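PDB 1Z7M: ATP phosphoribosyltransferase regulatory subunit from Lactococcus lactis, which serves as the regulatory subunit of a hetero-octameric ATP phosphoribosyltransferase, required for the first step of histidine biosynthesis and possibly for its feedback regulation by histidine. Local coordinates for residues T78-M84 / T96-D100; G171-T175 / A292-A296; L188-D193 / N218-L224; L202-L208 / E230-T234. All coordinates share one frame. Numbering follows the deposited sequence.

Contact 1: T78-M84 / T96-D100; sequences TFNQEKM and TLRYD
Y99, M84 and F79 carry most of this contact, in which the loop 78-84 folds against the end of strand 94-97 and the turn after it, in the class II aminoacyl-tRNA synthetase-like domain. The CA atoms of M84 and T96 lie 6.5 Å apart. Y99 (chi1 t) points toward the loop, and its OH donates a hydrogen bond of 2.7 Å to T78 O. That carbonyl also accepts from N80 N at 2.8 Å, closing an inverse gamma turn centred on F79 (phi/psi -78/77). M84 CG (chi1 m, chi2 t) lies over one face of the Y99 ring, 3.9 Å from its centroid (CH-pi), and M84 SD 4.7 Å from it (Met-aromatic). M84 CB also meets T96 CG2 at 3.5 Å. F79 (chi1 m) brings CD1 to 3.9 Å from Y99 CE2, with the ring planes at 54°, and CE1 to 3.9 Å from D100 CB. R128 adds a cation-pi contact to Y99. Y99 thus combines apolar ring contacts with a directional hydrogen bond to the turn carbonyl.

Contact 2: G171-T175 / A292-A296; sequences GLNKT and AYSSA. With PO4 (phosphate ion), chain J.
The contact belongs to the large mixed sheet of the class II synthetase-like core, where strand 175-181 begins antiparallel to the end of strand 288-294. T175 and S294 form a non-hydrogen-bonded pair with CA atoms 4.4 Å apart, and their side chains lie on the same face of the sheet; K174 and S295 follow in register at 5.7 Å between CA atoms. T175 (phi/psi -133/134) and S294 (-123/137) are extended, whereas S295 (-60/-12) has left the strand. At the strand ends, S295 N donates to K174 O at 2.9 Å with an N-H...O angle of 165°, and S295 OG adds a weak bond of 3.4 Å to the same oxygen. Two CA-H...O contacts supplement it: S294 CA to K174 O at 3.4 Å and T175 CA to Y293 O at 3.1 Å. S294 OG (chi1 t) accepts from A296 N at 2.9 Å, though that nitrogen is less certainly placed, in an ST turn where the chain leaves the strand. L172 CD2 reaches to 4.1 Å from S294 OG, and L172 also packs on L334 of helix 327-338. Y293 points away from 171-175, its OH donating to PO4 O2 at 2.7 Å; K291 NZ of this chain and the ATP phosphoribosyltransferase chain also hydrogen-bond this ion, probably from the crystallisation liquor. The pairing is therefore mainly backbone, while the tyrosine hydroxyl reaches a phosphate shared with the partner chain.

Contact 3: L188-D193 / N218-L224; sequences LCQLAD and NNFSKEL
No hydrogen bond crosses between 188-193 and 218-224; two chain turns, at the end of one helix and the start of another, meet by apolar packing within the helical region inserted between strands 175-181 and 272-274. Helix 182-191 is left at A192 (phi/psi -84/49), the centre of an inverse gamma turn, and D193 follows with positive phi (67/26). Opposite them, helix 222-231 starts after the N-cap S221, whose OG accepts from L224 N at 3.1 Å. The nearest CA pairs are A192 with F220 at 7.3 Å and D193 with N218 at 7.7 Å. L224 (chi1 t, chi2 p) points toward the other segment and has the largest area buried here: its CD1 lies 4.2 Å from both L188 CD1 and L191 CB, and its CD2 3.5 Å from L191 O. F220 (chi1 m) sets its ring against the gamma turn, with CZ 4.0 Å from A192 CB and CE2 3.4 Å from A192 CA; the F214 ring meets F220 as well. At the exposed end D193 (chi1 t) and N218 (chi1 m) face each other, with N218 ND2 3.0 Å from D193 CB.

Contact 4: L202-L208 / E230-T234; sequences LLLKKDL and EIFIT
This is a buried, mainly apolar contact between two helix ends in the helical region of the chain, where the turn after helix 196-204 receives the F232 ring from the end of helix 222-231. The first helix closes with a Schellman motif: D207 N bonds to L202 O (2.8 Å, that nitrogen less surely placed) and K206 N weakly to L203 O at 3.3 Å, with K206 (phi/psi 45/47) as the C-prime residue. D207 then N-caps the next helix, its OD1 accepting from G210 N. The CA atoms of K206 and F232 are 6.2 Å apart. F232 (chi1 -93°) is packed by L202, L203 and L208: CZ is 4.1 Å from L202 CB, and CD2 3.7 Å from L208 CD2 (chi1 m, chi2 t). L208 CD2 also meets I233 CG2 at 3.9 Å. K206 NZ donates a weak bond of 3.5 Å to F232 O and makes a cation-pi contact with the ATP phosphoribosyltransferase chain. F232 thus has the largest buried area, while K206 faces the partner subunit.

Overall arrangement
Contacts 3 and 4 share helix 222-231, one at its start and the other at its end, and their segments alternate along the chain; their centres are 15 Å apart and they touch through L188 CD2 and I231 CD1 at 3.2 Å. Both are nested in the excursion closed by contact 2. Contact 1 comes earlier and stands apart, its centre about 28 Å from that of contact 2. Contacts 2 and 4 are buried and both reach the ATP phosphoribosyltransferase chain, whereas 1 and 3 are partly buried, and contact 3 touches no other chain of the assembly. Backbone pairing rules contact 2, apolar packing contacts 3 and 4, and an aromatic cluster with one hydroxyl bond contact 1.

Contact 1: T78-M84 / T96-D100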
loop_
_atom_site.group_PDB
_atom_site.type_symbol
_atom_site.label_atom_id
_atom_site.label_comp_id
_atom_site.label_asym_id
_atom_site.label_seq_id
_atom_site.Cartn_x
_atom_site.Cartn_y
_atom_site.Cartn_z
ATOM N N THR B 78 21.564 9.839 -2.256
ATOM C CA THR B 78 21.240 8.581 -1.597
ATOM C C THR B 78 19.788 8.527 -1.159
ATOM O O THR B 78 19.017 7.698 -1.640
ATOM C CB THR B 78 22.229 8.414 -0.454
ATOM O OG1 THR B 78 22.463 9.675 0.164
ATOM C CG2 THR B 78 23.545 7.850 -0.959
ATOM N N PHE B 79 19.420 9.415 -0.269
ATOM C CA PHE B 79 18.050 9.409 0.243
ATOM C C PHE B 79 17.037 10.030 -0.722
ATOM O O PHE B 79 16.592 11.161 -0.535
ATOM C CB PHE B 79 18.018 10.122 1.593
ATOM C CG PHE B 79 18.860 9.453 2.646
ATOM C CD1 PHE B 79 18.399 8.319 3.307
ATOM C CD2 PHE B 79 20.126 9.941 2.959
ATOM C CE1 PHE B 79 19.180 7.688 4.266
ATOM C CE2 PHE B 79 20.913 9.311 3.919
ATOM C CZ PHE B 79 20.436 8.183 4.569
ATOM N N ASN B 80 16.678 9.262 -1.747
ATOM C CA ASN B 80 15.733 9.651 -2.798
ATOM C C ASN B 80 14.574 8.643 -2.749
ATOM O O ASN B 80 14.797 7.443 -2.897
ATOM C CB ASN B 80 16.479 9.600 -4.137
ATOM C CG ASN B 80 15.573 9.728 -5.330
ATOM O OD1 ASN B 80 14.678 10.579 -5.360
ATOM N ND2 ASN B 80 15.812 8.889 -6.343
ATOM N N GLN B 81 13.350 9.128 -2.542
ATOM C CA GLN B 81 12.190 8.248 -2.413
ATOM C C GLN B 81 11.976 7.199 -3.466
ATOM O O GLN B 81 11.193 6.277 -3.265
ATOM C CB GLN B 81 10.901 9.053 -2.294
ATOM C CG GLN B 81 10.357 9.086 -0.893
ATOM C CD GLN B 81 8.956 9.655 -0.816
ATOM O OE1 GLN B 81 8.018 9.109 -1.408
ATOM N NE2 GLN B 81 8.805 10.764 -0.085
ATOM N N GLU B 82 12.666 7.330 -4.585
ATOM C CA GLU B 82 12.508 6.382 -5.672
ATOM C C GLU B 82 13.089 4.998 -5.425
ATOM O O GLU B 82 12.539 4.012 -5.903
ATOM C CB GLU B 82 13.129 6.950 -6.937
ATOM C CG GLU B 82 12.653 8.328 -7.287
ATOM C CD GLU B 82 13.490 8.937 -8.391
ATOM O OE1 GLU B 82 13.238 10.110 -8.764
ATOM O OE2 GLU B 82 14.409 8.234 -8.881
ATOM N N LYS B 83 14.193 4.909 -4.692
ATOM C CA LYS B 83 14.819 3.613 -4.443
ATOM C C LYS B 83 14.284 2.904 -3.207
ATOM O O LYS B 83 14.804 1.860 -2.829
ATOM C CB LYS B 83 16.331 3.773 -4.298
ATOM C CG LYS B 83 17.028 4.371 -5.499
ATOM C CD LYS B 83 18.490 4.659 -5.174
ATOM C CE LYS B 83 19.261 5.114 -6.410
ATOM N NZ LYS B 83 19.367 4.036 -7.453
ATOM N N MET B 84 13.246 3.464 -2.594
ATOM C CA MET B 84 12.655 2.889 -1.391
ATOM C C MET B 84 11.369 2.088 -1.575
ATOM O O MET B 84 10.491 2.456 -2.359
ATOM C CB MET B 84 12.367 3.988 -0.380
ATOM C CG MET B 84 13.573 4.700 0.126
ATOM S SD MET B 84 13.034 6.130 1.039
ATOM C CE MET B 84 14.431 7.185 0.801
ATOM N N THR B 96 8.586 2.747 5.273
ATOM C CA THR B 96 9.561 2.244 4.330
ATOM C C THR B 96 10.406 1.095 4.908
ATOM O O THR B 96 10.701 1.045 6.104
ATOM C CB THR B 96 10.469 3.416 3.823
ATOM O OG1 THR B 96 9.655 4.408 3.176
ATOM C CG2 THR B 96 11.490 2.917 2.816
ATOM N N LEU B 97 10.759 0.159 4.034
ATOM C CA LEU B 97 11.574 -0.983 4.393
ATOM C C LEU B 97 12.961 -0.481 4.753
ATOM O O LEU B 97 13.465 0.438 4.109
ATOM C CB LEU B 97 11.672 -1.924 3.208
ATOM C CG LEU B 97 11.662 -3.381 3.630
ATOM C CD1 LEU B 97 10.374 -3.675 4.301
ATOM C CD2 LEU B 97 11.785 -4.258 2.458
ATOM N N ARG B 98 13.595 -1.083 5.758
ATOM C CA ARG B 98 14.912 -0.617 6.186
ATOM C C ARG B 98 15.721 -0.144 5.014
ATOM O O ARG B 98 16.012 -0.919 4.114
ATOM C CB ARG B 98 15.687 -1.699 6.925
ATOM C CG ARG B 98 16.196 -1.211 8.280
ATOM C CD ARG B 98 17.627 -1.641 8.536
ATOM N NE ARG B 98 17.824 -3.046 8.204
ATOM C CZ ARG B 98 17.300 -4.057 8.885
ATOM N NH1 ARG B 98 16.550 -3.829 9.953
ATOM N NH2 ARG B 98 17.503 -5.296 8.467
ATOM N N TYR B 99 16.068 1.138 5.029
ATOM C CA TYR B 99 16.852 1.737 3.963
ATOM C C TYR B 99 18.265 2.090 4.410
ATOM O O TYR B 99 19.197 2.098 3.602
ATOM C CB TYR B 99 16.181 3.010 3.471
ATOM C CG TYR B 99 16.771 3.554 2.191
ATOM C CD1 TYR B 99 16.497 2.948 0.969
ATOM C CD2 TYR B 99 17.568 4.695 2.193
ATOM C CE1 TYR B 99 16.987 3.464 -0.222
ATOM C CE2 TYR B 99 18.069 5.222 1.004
ATOM C CZ TYR B 99 17.764 4.598 -0.200
ATOM O OH TYR B 99 18.199 5.126 -1.386
ATOM N N ASP B 100 18.423 2.382 5.695
ATOM C CA ASP B 100 19.718 2.775 6.219
ATOM C C ASP B 100 19.923 2.244 7.619
ATOM O O ASP B 100 18.966 2.098 8.369
ATOM C CB ASP B 100 19.815 4.306 6.198
ATOM C CG ASP B 100 21.047 4.828 6.903
ATOM O OD1 ASP B 100 20.939 5.203 8.088
ATOM O OD2 ASP B 100 22.124 4.863 6.273
#

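Contact 2: G171-T175 / A292-A296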
loop_
_atom_site.group_PDB
_atom_site.type_symbol
_atom_site.label_atom_id
_atom_site.label_comp_id
_atom_site.label_asym_id
_atom_site.label_seq_id
_atom_site.Cartn_x
_atom_site.Cartn_y
_atom_site.Cartn_z
ATOM N N GLY B 171 39.011 -12.184 3.669
ATOM C CA GLY B 171 40.123 -12.813 2.980
ATOM C C GLY B 171 40.499 -12.208 1.644
ATOM O O GLY B 171 40.777 -12.942 0.695
ATOM N N LEU B 172 40.531 -10.883 1.558
ATOM C CA LEU B 172 40.867 -10.211 0.306
ATOM C C LEU B 172 42.359 -9.917 0.188
ATOM O O LEU B 172 42.928 -9.267 1.058
ATOM C CB LEU B 172 40.074 -8.916 0.212
ATOM C CG LEU B 172 38.562 -9.091 0.224
ATOM C CD1 LEU B 172 37.915 -7.738 0.362
ATOM C CD2 LEU B 172 38.115 -9.758 -1.052
ATOM N N ASN B 173 42.978 -10.376 -0.902
ATOM C CA ASN B 173 44.417 -10.190 -1.126
ATOM C C ASN B 173 44.877 -8.771 -1.439
ATOM O O ASN B 173 45.690 -8.217 -0.708
ATOM C CB ASN B 173 44.916 -11.106 -2.243
ATOM C CG ASN B 173 44.416 -12.524 -2.103
ATOM O OD1 ASN B 173 44.337 -13.068 -0.992
ATOM N ND2 ASN B 173 44.088 -13.146 -3.238
ATOM N N LYS B 174 44.380 -8.178 -2.520
ATOM C CA LYS B 174 44.789 -6.821 -2.888
ATOM C C LYS B 174 43.750 -5.718 -2.605
ATOM O O LYS B 174 42.825 -5.491 -3.393
ATOM C CB LYS B 174 45.185 -6.799 -4.363
ATOM C CG LYS B 174 45.724 -5.463 -4.833
ATOM C CD LYS B 174 46.282 -5.573 -6.236
ATOM C CE LYS B 174 47.406 -6.602 -6.275
ATOM N NZ LYS B 174 47.938 -6.817 -7.650
ATOM N N THR B 175 43.924 -5.024 -1.481
ATOM C CA THR B 175 43.000 -3.958 -1.093
ATOM C C THR B 175 43.663 -2.660 -0.654
ATOM O O THR B 175 44.585 -2.658 0.161
ATOM C CB THR B 175 42.075 -4.373 0.088
ATOM O OG1 THR B 175 42.851 -4.544 1.284
ATOM C CG2 THR B 175 41.337 -5.659 -0.227
ATOM N N ALA B 292 37.505 1.940 0.894
ATOM C CA ALA B 292 38.407 0.806 0.788
ATOM C C ALA B 292 37.965 -0.012 -0.403
ATOM O O ALA B 292 36.790 -0.340 -0.520
ATOM C CB ALA B 292 38.344 -0.035 2.049
ATOM N N TYR B 293 38.904 -0.336 -1.288
ATOM C CA TYR B 293 38.581 -1.110 -2.481
ATOM C C TYR B 293 39.365 -2.411 -2.582
ATOM O O TYR B 293 40.394 -2.576 -1.933
ATOM C CB TYR B 293 38.843 -0.286 -3.742
ATOM C CG TYR B 293 37.922 0.896 -3.916
ATOM C CD1 TYR B 293 38.043 2.026 -3.110
ATOM C CD2 TYR B 293 36.917 0.879 -4.881
ATOM C CE1 TYR B 293 37.179 3.112 -3.255
ATOM C CE2 TYR B 293 36.046 1.958 -5.038
ATOM C CZ TYR B 293 36.178 3.069 -4.221
ATOM O OH TYR B 293 35.294 4.123 -4.341
ATOM N N SER B 294 38.854 -3.335 -3.391
ATOM C CA SER B 294 39.499 -4.624 -3.634
ATOM C C SER B 294 39.700 -4.707 -5.125
ATOM O O SER B 294 38.799 -4.361 -5.887
ATOM C CB SER B 294 38.613 -5.800 -3.203
ATOM O OG SER B 294 38.964 -6.989 -3.912
ATOM N N SER B 295 40.870 -5.162 -5.550
ATOM C CA SER B 295 41.126 -5.272 -6.977
ATOM C C SER B 295 40.108 -6.207 -7.600
ATOM O O SER B 295 39.981 -6.258 -8.815
ATOM C CB SER B 295 42.535 -5.810 -7.226
ATOM O OG SER B 295 42.776 -6.987 -6.468
ATOM N N ALA B 296 39.370 -6.925 -6.760
ATOM C CA ALA B 296 38.376 -7.885 -7.233
ATOM C C ALA B 296 36.924 -7.394 -7.312
ATOM O O ALA B 296 36.005 -8.192 -7.501
ATOM C CB ALA B 296 38.446 -9.144 -6.381
HETATM P P PO4 J . 36.377 7.453 -4.757
HETATM O O1 PO4 J . 37.420 7.190 -3.999
HETATM O O2 PO4 J . 35.147 6.821 -4.770
HETATM O O3 PO4 J . 35.813 8.998 -3.939
HETATM O O4 PO4 J . 36.655 8.202 -6.062
#

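Contact 3: L188-D193 / N218-L224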
loop_
_atom_site.group_PDB
_atom_site.type_symbol
_atom_site.label_atom_id
_atom_site.label_comp_id
_atom_site.label_asym_id
_atom_site.label_seq_id
_atom_site.Cartn_x
_atom_site.Cartn_y
_atom_site.Cartn_z
ATOM N N LEU B 188 38.685 23.733 -0.625
ATOM C CA LEU B 188 39.104 23.733 -2.016
ATOM C C LEU B 188 38.031 24.341 -2.914
ATOM O O LEU B 188 38.330 25.074 -3.858
ATOM C CB LEU B 188 39.403 22.300 -2.445
ATOM C CG LEU B 188 40.112 22.108 -3.778
ATOM C CD1 LEU B 188 41.498 22.711 -3.720
ATOM C CD2 LEU B 188 40.192 20.642 -4.082
ATOM N N CYS B 189 36.777 24.027 -2.613
ATOM C CA CYS B 189 35.659 24.543 -3.383
ATOM C C CYS B 189 35.526 26.042 -3.209
ATOM O O CYS B 189 35.213 26.769 -4.154
ATOM C CB CYS B 189 34.359 23.871 -2.955
ATOM S SG CYS B 189 34.125 22.274 -3.682
ATOM N N GLN B 190 35.769 26.515 -2.000
ATOM C CA GLN B 190 35.656 27.935 -1.746
ATOM C C GLN B 190 36.728 28.700 -2.539
ATOM O O GLN B 190 36.447 29.722 -3.161
ATOM C CB GLN B 190 35.777 28.191 -0.245
ATOM C CG GLN B 190 34.909 29.333 0.267
ATOM C CD GLN B 190 35.700 30.621 0.450
ATOM O OE1 GLN B 190 36.784 30.619 1.024
ATOM N NE2 GLN B 190 35.156 31.724 -0.029
ATOM N N LEU B 191 37.951 28.194 -2.547
ATOM C CA LEU B 191 39.005 28.867 -3.286
ATOM C C LEU B 191 38.818 28.722 -4.788
ATOM O O LEU B 191 39.295 29.543 -5.549
ATOM C CB LEU B 191 40.373 28.309 -2.893
ATOM C CG LEU B 191 40.714 28.312 -1.402
ATOM C CD1 LEU B 191 42.065 27.659 -1.190
ATOM C CD2 LEU B 191 40.705 29.726 -0.868
ATOM N N ALA B 192 38.139 27.675 -5.230
ATOM C CA ALA B 192 37.947 27.505 -6.660
ATOM C C ALA B 192 36.751 28.316 -7.148
ATOM O O ALA B 192 35.882 27.791 -7.846
ATOM C CB ALA B 192 37.759 26.036 -6.995
ATOM N N ASP B 193 36.712 29.593 -6.770
ATOM C CA ASP B 193 35.643 30.498 -7.177
ATOM C C ASP B 193 34.302 30.089 -6.555
ATOM O O ASP B 193 33.235 30.375 -7.099
ATOM C CB ASP B 193 35.562 30.520 -8.710
ATOM C CG ASP B 193 34.762 31.700 -9.256
ATOM O OD1 ASP B 193 34.997 32.862 -8.843
ATOM O OD2 ASP B 193 33.904 31.461 -10.133
ATOM N N ASN B 218 38.646 30.567 -15.252
ATOM C CA ASN B 218 39.016 31.355 -14.068
ATOM C C ASN B 218 40.429 31.941 -13.984
ATOM O O ASN B 218 41.252 31.746 -14.871
ATOM C CB ASN B 218 38.754 30.540 -12.806
ATOM C CG ASN B 218 37.294 30.486 -12.457
ATOM O OD1 ASN B 218 36.491 29.879 -13.167
ATOM N ND2 ASN B 218 36.932 31.139 -11.362
ATOM N N ASN B 219 40.695 32.659 -12.897
ATOM C CA ASN B 219 41.990 33.284 -12.699
ATOM C C ASN B 219 42.650 32.722 -11.462
ATOM O O ASN B 219 43.037 33.480 -10.584
ATOM C CB ASN B 219 41.842 34.795 -12.504
ATOM C CG ASN B 219 41.020 35.461 -13.590
ATOM O OD1 ASN B 219 40.825 34.907 -14.677
ATOM N ND2 ASN B 219 40.541 36.674 -13.302
ATOM N N PHE B 220 42.786 31.403 -11.385
ATOM C CA PHE B 220 43.386 30.775 -10.212
ATOM C C PHE B 220 44.876 30.969 -10.151
ATOM O O PHE B 220 45.553 30.977 -11.179
ATOM C CB PHE B 220 43.106 29.283 -10.190
ATOM C CG PHE B 220 41.671 28.952 -10.144
ATOM C CD1 PHE B 220 41.138 28.060 -11.050
ATOM C CD2 PHE B 220 40.841 29.543 -9.202
ATOM C CE1 PHE B 220 39.803 27.762 -11.025
ATOM C CE2 PHE B 220 39.497 29.253 -9.167
ATOM C CZ PHE B 220 38.975 28.361 -10.080
ATOM N N SER B 221 45.387 31.099 -8.930
ATOM C CA SER B 221 46.809 31.287 -8.734
ATOM C C SER B 221 47.490 30.088 -9.354
ATOM O O SER B 221 46.854 29.080 -9.626
ATOM C CB SER B 221 47.146 31.373 -7.245
ATOM O OG SER B 221 47.377 30.103 -6.684
ATOM N N LYS B 222 48.782 30.194 -9.600
ATOM C CA LYS B 222 49.516 29.086 -10.177
ATOM C C LYS B 222 49.509 27.905 -9.197
ATOM O O LYS B 222 49.479 26.751 -9.601
ATOM C CB LYS B 222 50.935 29.520 -10.549
ATOM C CG LYS B 222 51.781 28.416 -11.163
ATOM C CD LYS B 222 53.174 28.915 -11.508
ATOM C CE LYS B 222 54.020 27.811 -12.122
ATOM N NZ LYS B 222 55.388 28.285 -12.465
ATOM N N GLU B 223 49.538 28.202 -7.902
ATOM C CA GLU B 223 49.510 27.161 -6.881
ATOM C C GLU B 223 48.209 26.372 -6.916
ATOM O O GLU B 223 48.232 25.154 -6.976
ATOM C CB GLU B 223 49.644 27.748 -5.476
ATOM C CG GLU B 223 50.936 28.467 -5.195
ATOM C CD GLU B 223 51.086 29.695 -6.060
ATOM O OE1 GLU B 223 50.182 30.564 -6.033
ATOM O OE2 GLU B 223 52.108 29.791 -6.770
ATOM N N LEU B 224 47.075 27.064 -6.848
ATOM C CA LEU B 224 45.770 26.405 -6.864
ATOM C C LEU B 224 45.595 25.583 -8.143
ATOM O O LEU B 224 45.079 24.466 -8.110
ATOM C CB LEU B 224 44.650 27.449 -6.755
ATOM C CG LEU B 224 43.221 26.936 -6.574
ATOM C CD1 LEU B 224 43.123 26.238 -5.230
ATOM C CD2 LEU B 224 42.226 28.074 -6.647
#

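Contact 4: L202-L208 / E230-T234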
loop_
_atom_site.group_PDB
_atom_site.type_symbol
_atom_site.label_atom_id
_atom_site.label_comp_id
_atom_site.label_asym_id
_atom_site.label_seq_id
_atom_site.Cartn_x
_atom_site.Cartn_y
_atom_site.Cartn_z
ATOM N N LEU B 202 33.064 17.516 -11.349
ATOM C CA LEU B 202 34.362 17.356 -11.984
ATOM C C LEU B 202 35.226 16.341 -11.256
ATOM O O LEU B 202 35.907 15.531 -11.885
ATOM C CB LEU B 202 35.085 18.702 -12.063
ATOM C CG LEU B 202 34.604 19.669 -13.154
ATOM C CD1 LEU B 202 35.396 20.952 -13.088
ATOM C CD2 LEU B 202 34.777 19.037 -14.514
ATOM N N LEU B 203 35.194 16.378 -9.931
ATOM C CA LEU B 203 35.974 15.456 -9.113
ATOM C C LEU B 203 35.410 14.042 -9.111
ATOM O O LEU B 203 36.157 13.058 -9.039
ATOM C CB LEU B 203 36.033 15.970 -7.684
ATOM C CG LEU B 203 37.025 17.092 -7.382
ATOM C CD1 LEU B 203 36.678 17.698 -6.048
ATOM C CD2 LEU B 203 38.445 16.550 -7.354
ATOM N N LEU B 204 34.087 13.955 -9.173
ATOM C CA LEU B 204 33.386 12.688 -9.183
ATOM C C LEU B 204 33.696 11.852 -10.382
ATOM O O LEU B 204 33.842 10.635 -10.284
ATOM C CB LEU B 204 31.900 12.923 -9.184
ATOM C CG LEU B 204 31.316 13.166 -7.814
ATOM C CD1 LEU B 204 29.873 13.595 -7.961
ATOM C CD2 LEU B 204 31.438 11.902 -7.006
ATOM N N LYS B 205 33.750 12.517 -11.522
ATOM C CA LYS B 205 34.008 11.853 -12.772
ATOM C C LYS B 205 35.462 12.008 -13.156
ATOM O O LYS B 205 35.878 11.516 -14.198
ATOM C CB LYS B 205 33.116 12.469 -13.834
ATOM C CG LYS B 205 31.671 12.653 -13.390
ATOM C CD LYS B 205 30.914 11.333 -13.319
ATOM C CE LYS B 205 31.015 10.574 -14.628
ATOM N NZ LYS B 205 30.649 11.407 -15.823
ATOM N N LYS B 206 36.240 12.661 -12.296
ATOM C CA LYS B 206 37.631 12.887 -12.607
ATOM C C LYS B 206 37.669 13.352 -14.033
ATOM O O LYS B 206 38.423 12.877 -14.893
ATOM C CB LYS B 206 38.477 11.642 -12.383
ATOM C CG LYS B 206 38.590 11.265 -10.916
ATOM C CD LYS B 206 39.735 10.302 -10.674
ATOM C CE LYS B 206 39.838 9.935 -9.208
ATOM N NZ LYS B 206 39.820 11.139 -8.339
ATOM N N ASP B 207 36.780 14.290 -14.242
ATOM C CA ASP B 207 36.569 14.909 -15.511
ATOM C C ASP B 207 37.805 15.829 -15.856
ATOM O O ASP B 207 37.654 17.050 -15.900
ATOM C CB ASP B 207 35.251 15.685 -15.516
ATOM C CG ASP B 207 34.858 16.159 -16.902
ATOM O OD1 ASP B 207 35.745 16.232 -17.777
ATOM O OD2 ASP B 207 33.664 16.457 -17.111
ATOM N N LEU B 208 39.019 15.250 -16.146
ATOM C CA LEU B 208 40.293 15.986 -16.481
ATOM C C LEU B 208 40.128 17.045 -17.554
ATOM O O LEU B 208 40.681 18.144 -17.445
ATOM C CB LEU B 208 41.382 15.015 -16.936
ATOM C CG LEU B 208 41.740 13.893 -15.941
ATOM C CD1 LEU B 208 42.837 12.985 -16.491
ATOM C CD2 LEU B 208 42.147 14.484 -14.601
ATOM N N GLU B 230 46.436 18.173 -10.020
ATOM C CA GLU B 230 47.122 17.070 -9.357
ATOM C C GLU B 230 46.271 16.167 -8.461
ATOM O O GLU B 230 46.316 14.946 -8.606
ATOM C CB GLU B 230 48.288 17.642 -8.540
ATOM C CG GLU B 230 49.499 16.728 -8.378
ATOM C CD GLU B 230 50.256 16.510 -9.676
ATOM O OE1 GLU B 230 51.372 15.941 -9.622
ATOM O OE2 GLU B 230 49.733 16.901 -10.748
ATOM N N ILE B 231 45.510 16.751 -7.535
ATOM C CA ILE B 231 44.686 15.959 -6.628
ATOM C C ILE B 231 43.711 15.052 -7.360
ATOM O O ILE B 231 43.053 14.215 -6.745
ATOM C CB ILE B 231 43.871 16.832 -5.693
ATOM C CG1 ILE B 231 42.903 17.685 -6.511
ATOM C CG2 ILE B 231 44.785 17.671 -4.841
ATOM C CD1 ILE B 231 41.849 18.384 -5.685
ATOM N N PHE B 232 43.605 15.220 -8.671
ATOM C CA PHE B 232 42.722 14.384 -9.465
ATOM C C PHE B 232 43.373 13.064 -9.822
ATOM O O PHE B 232 42.671 12.105 -10.092
ATOM C CB PHE B 232 42.366 15.065 -10.781
ATOM C CG PHE B 232 41.100 15.863 -10.753
ATOM C CD1 PHE B 232 40.901 16.858 -9.804
ATOM C CD2 PHE B 232 40.136 15.668 -11.732
ATOM C CE1 PHE B 232 39.764 17.645 -9.839
ATOM C CE2 PHE B 232 39.001 16.450 -11.771
ATOM C CZ PHE B 232 38.813 17.439 -10.827
ATOM N N ILE B 233 44.704 13.005 -9.845
ATOM C CA ILE B 233 45.366 11.768 -10.251
ATOM C C ILE B 233 46.564 11.258 -9.471
ATOM O O ILE B 233 47.299 10.418 -9.993
ATOM C CB ILE B 233 45.815 11.840 -11.731
ATOM C CG1 ILE B 233 46.922 12.879 -11.884
ATOM C CG2 ILE B 233 44.634 12.180 -12.632
ATOM C CD1 ILE B 233 47.465 12.982 -13.295
ATOM N N THR B 234 46.787 11.745 -8.251
ATOM C CA THR B 234 47.927 11.260 -7.473
ATOM C C THR B 234 47.768 11.275 -5.972
ATOM O O THR B 234 47.116 12.151 -5.418
ATOM C CB THR B 234 49.210 12.048 -7.750
ATOM O OG1 THR B 234 50.293 11.434 -7.034
ATOM C CG2 THR B 234 49.074 13.484 -7.274
#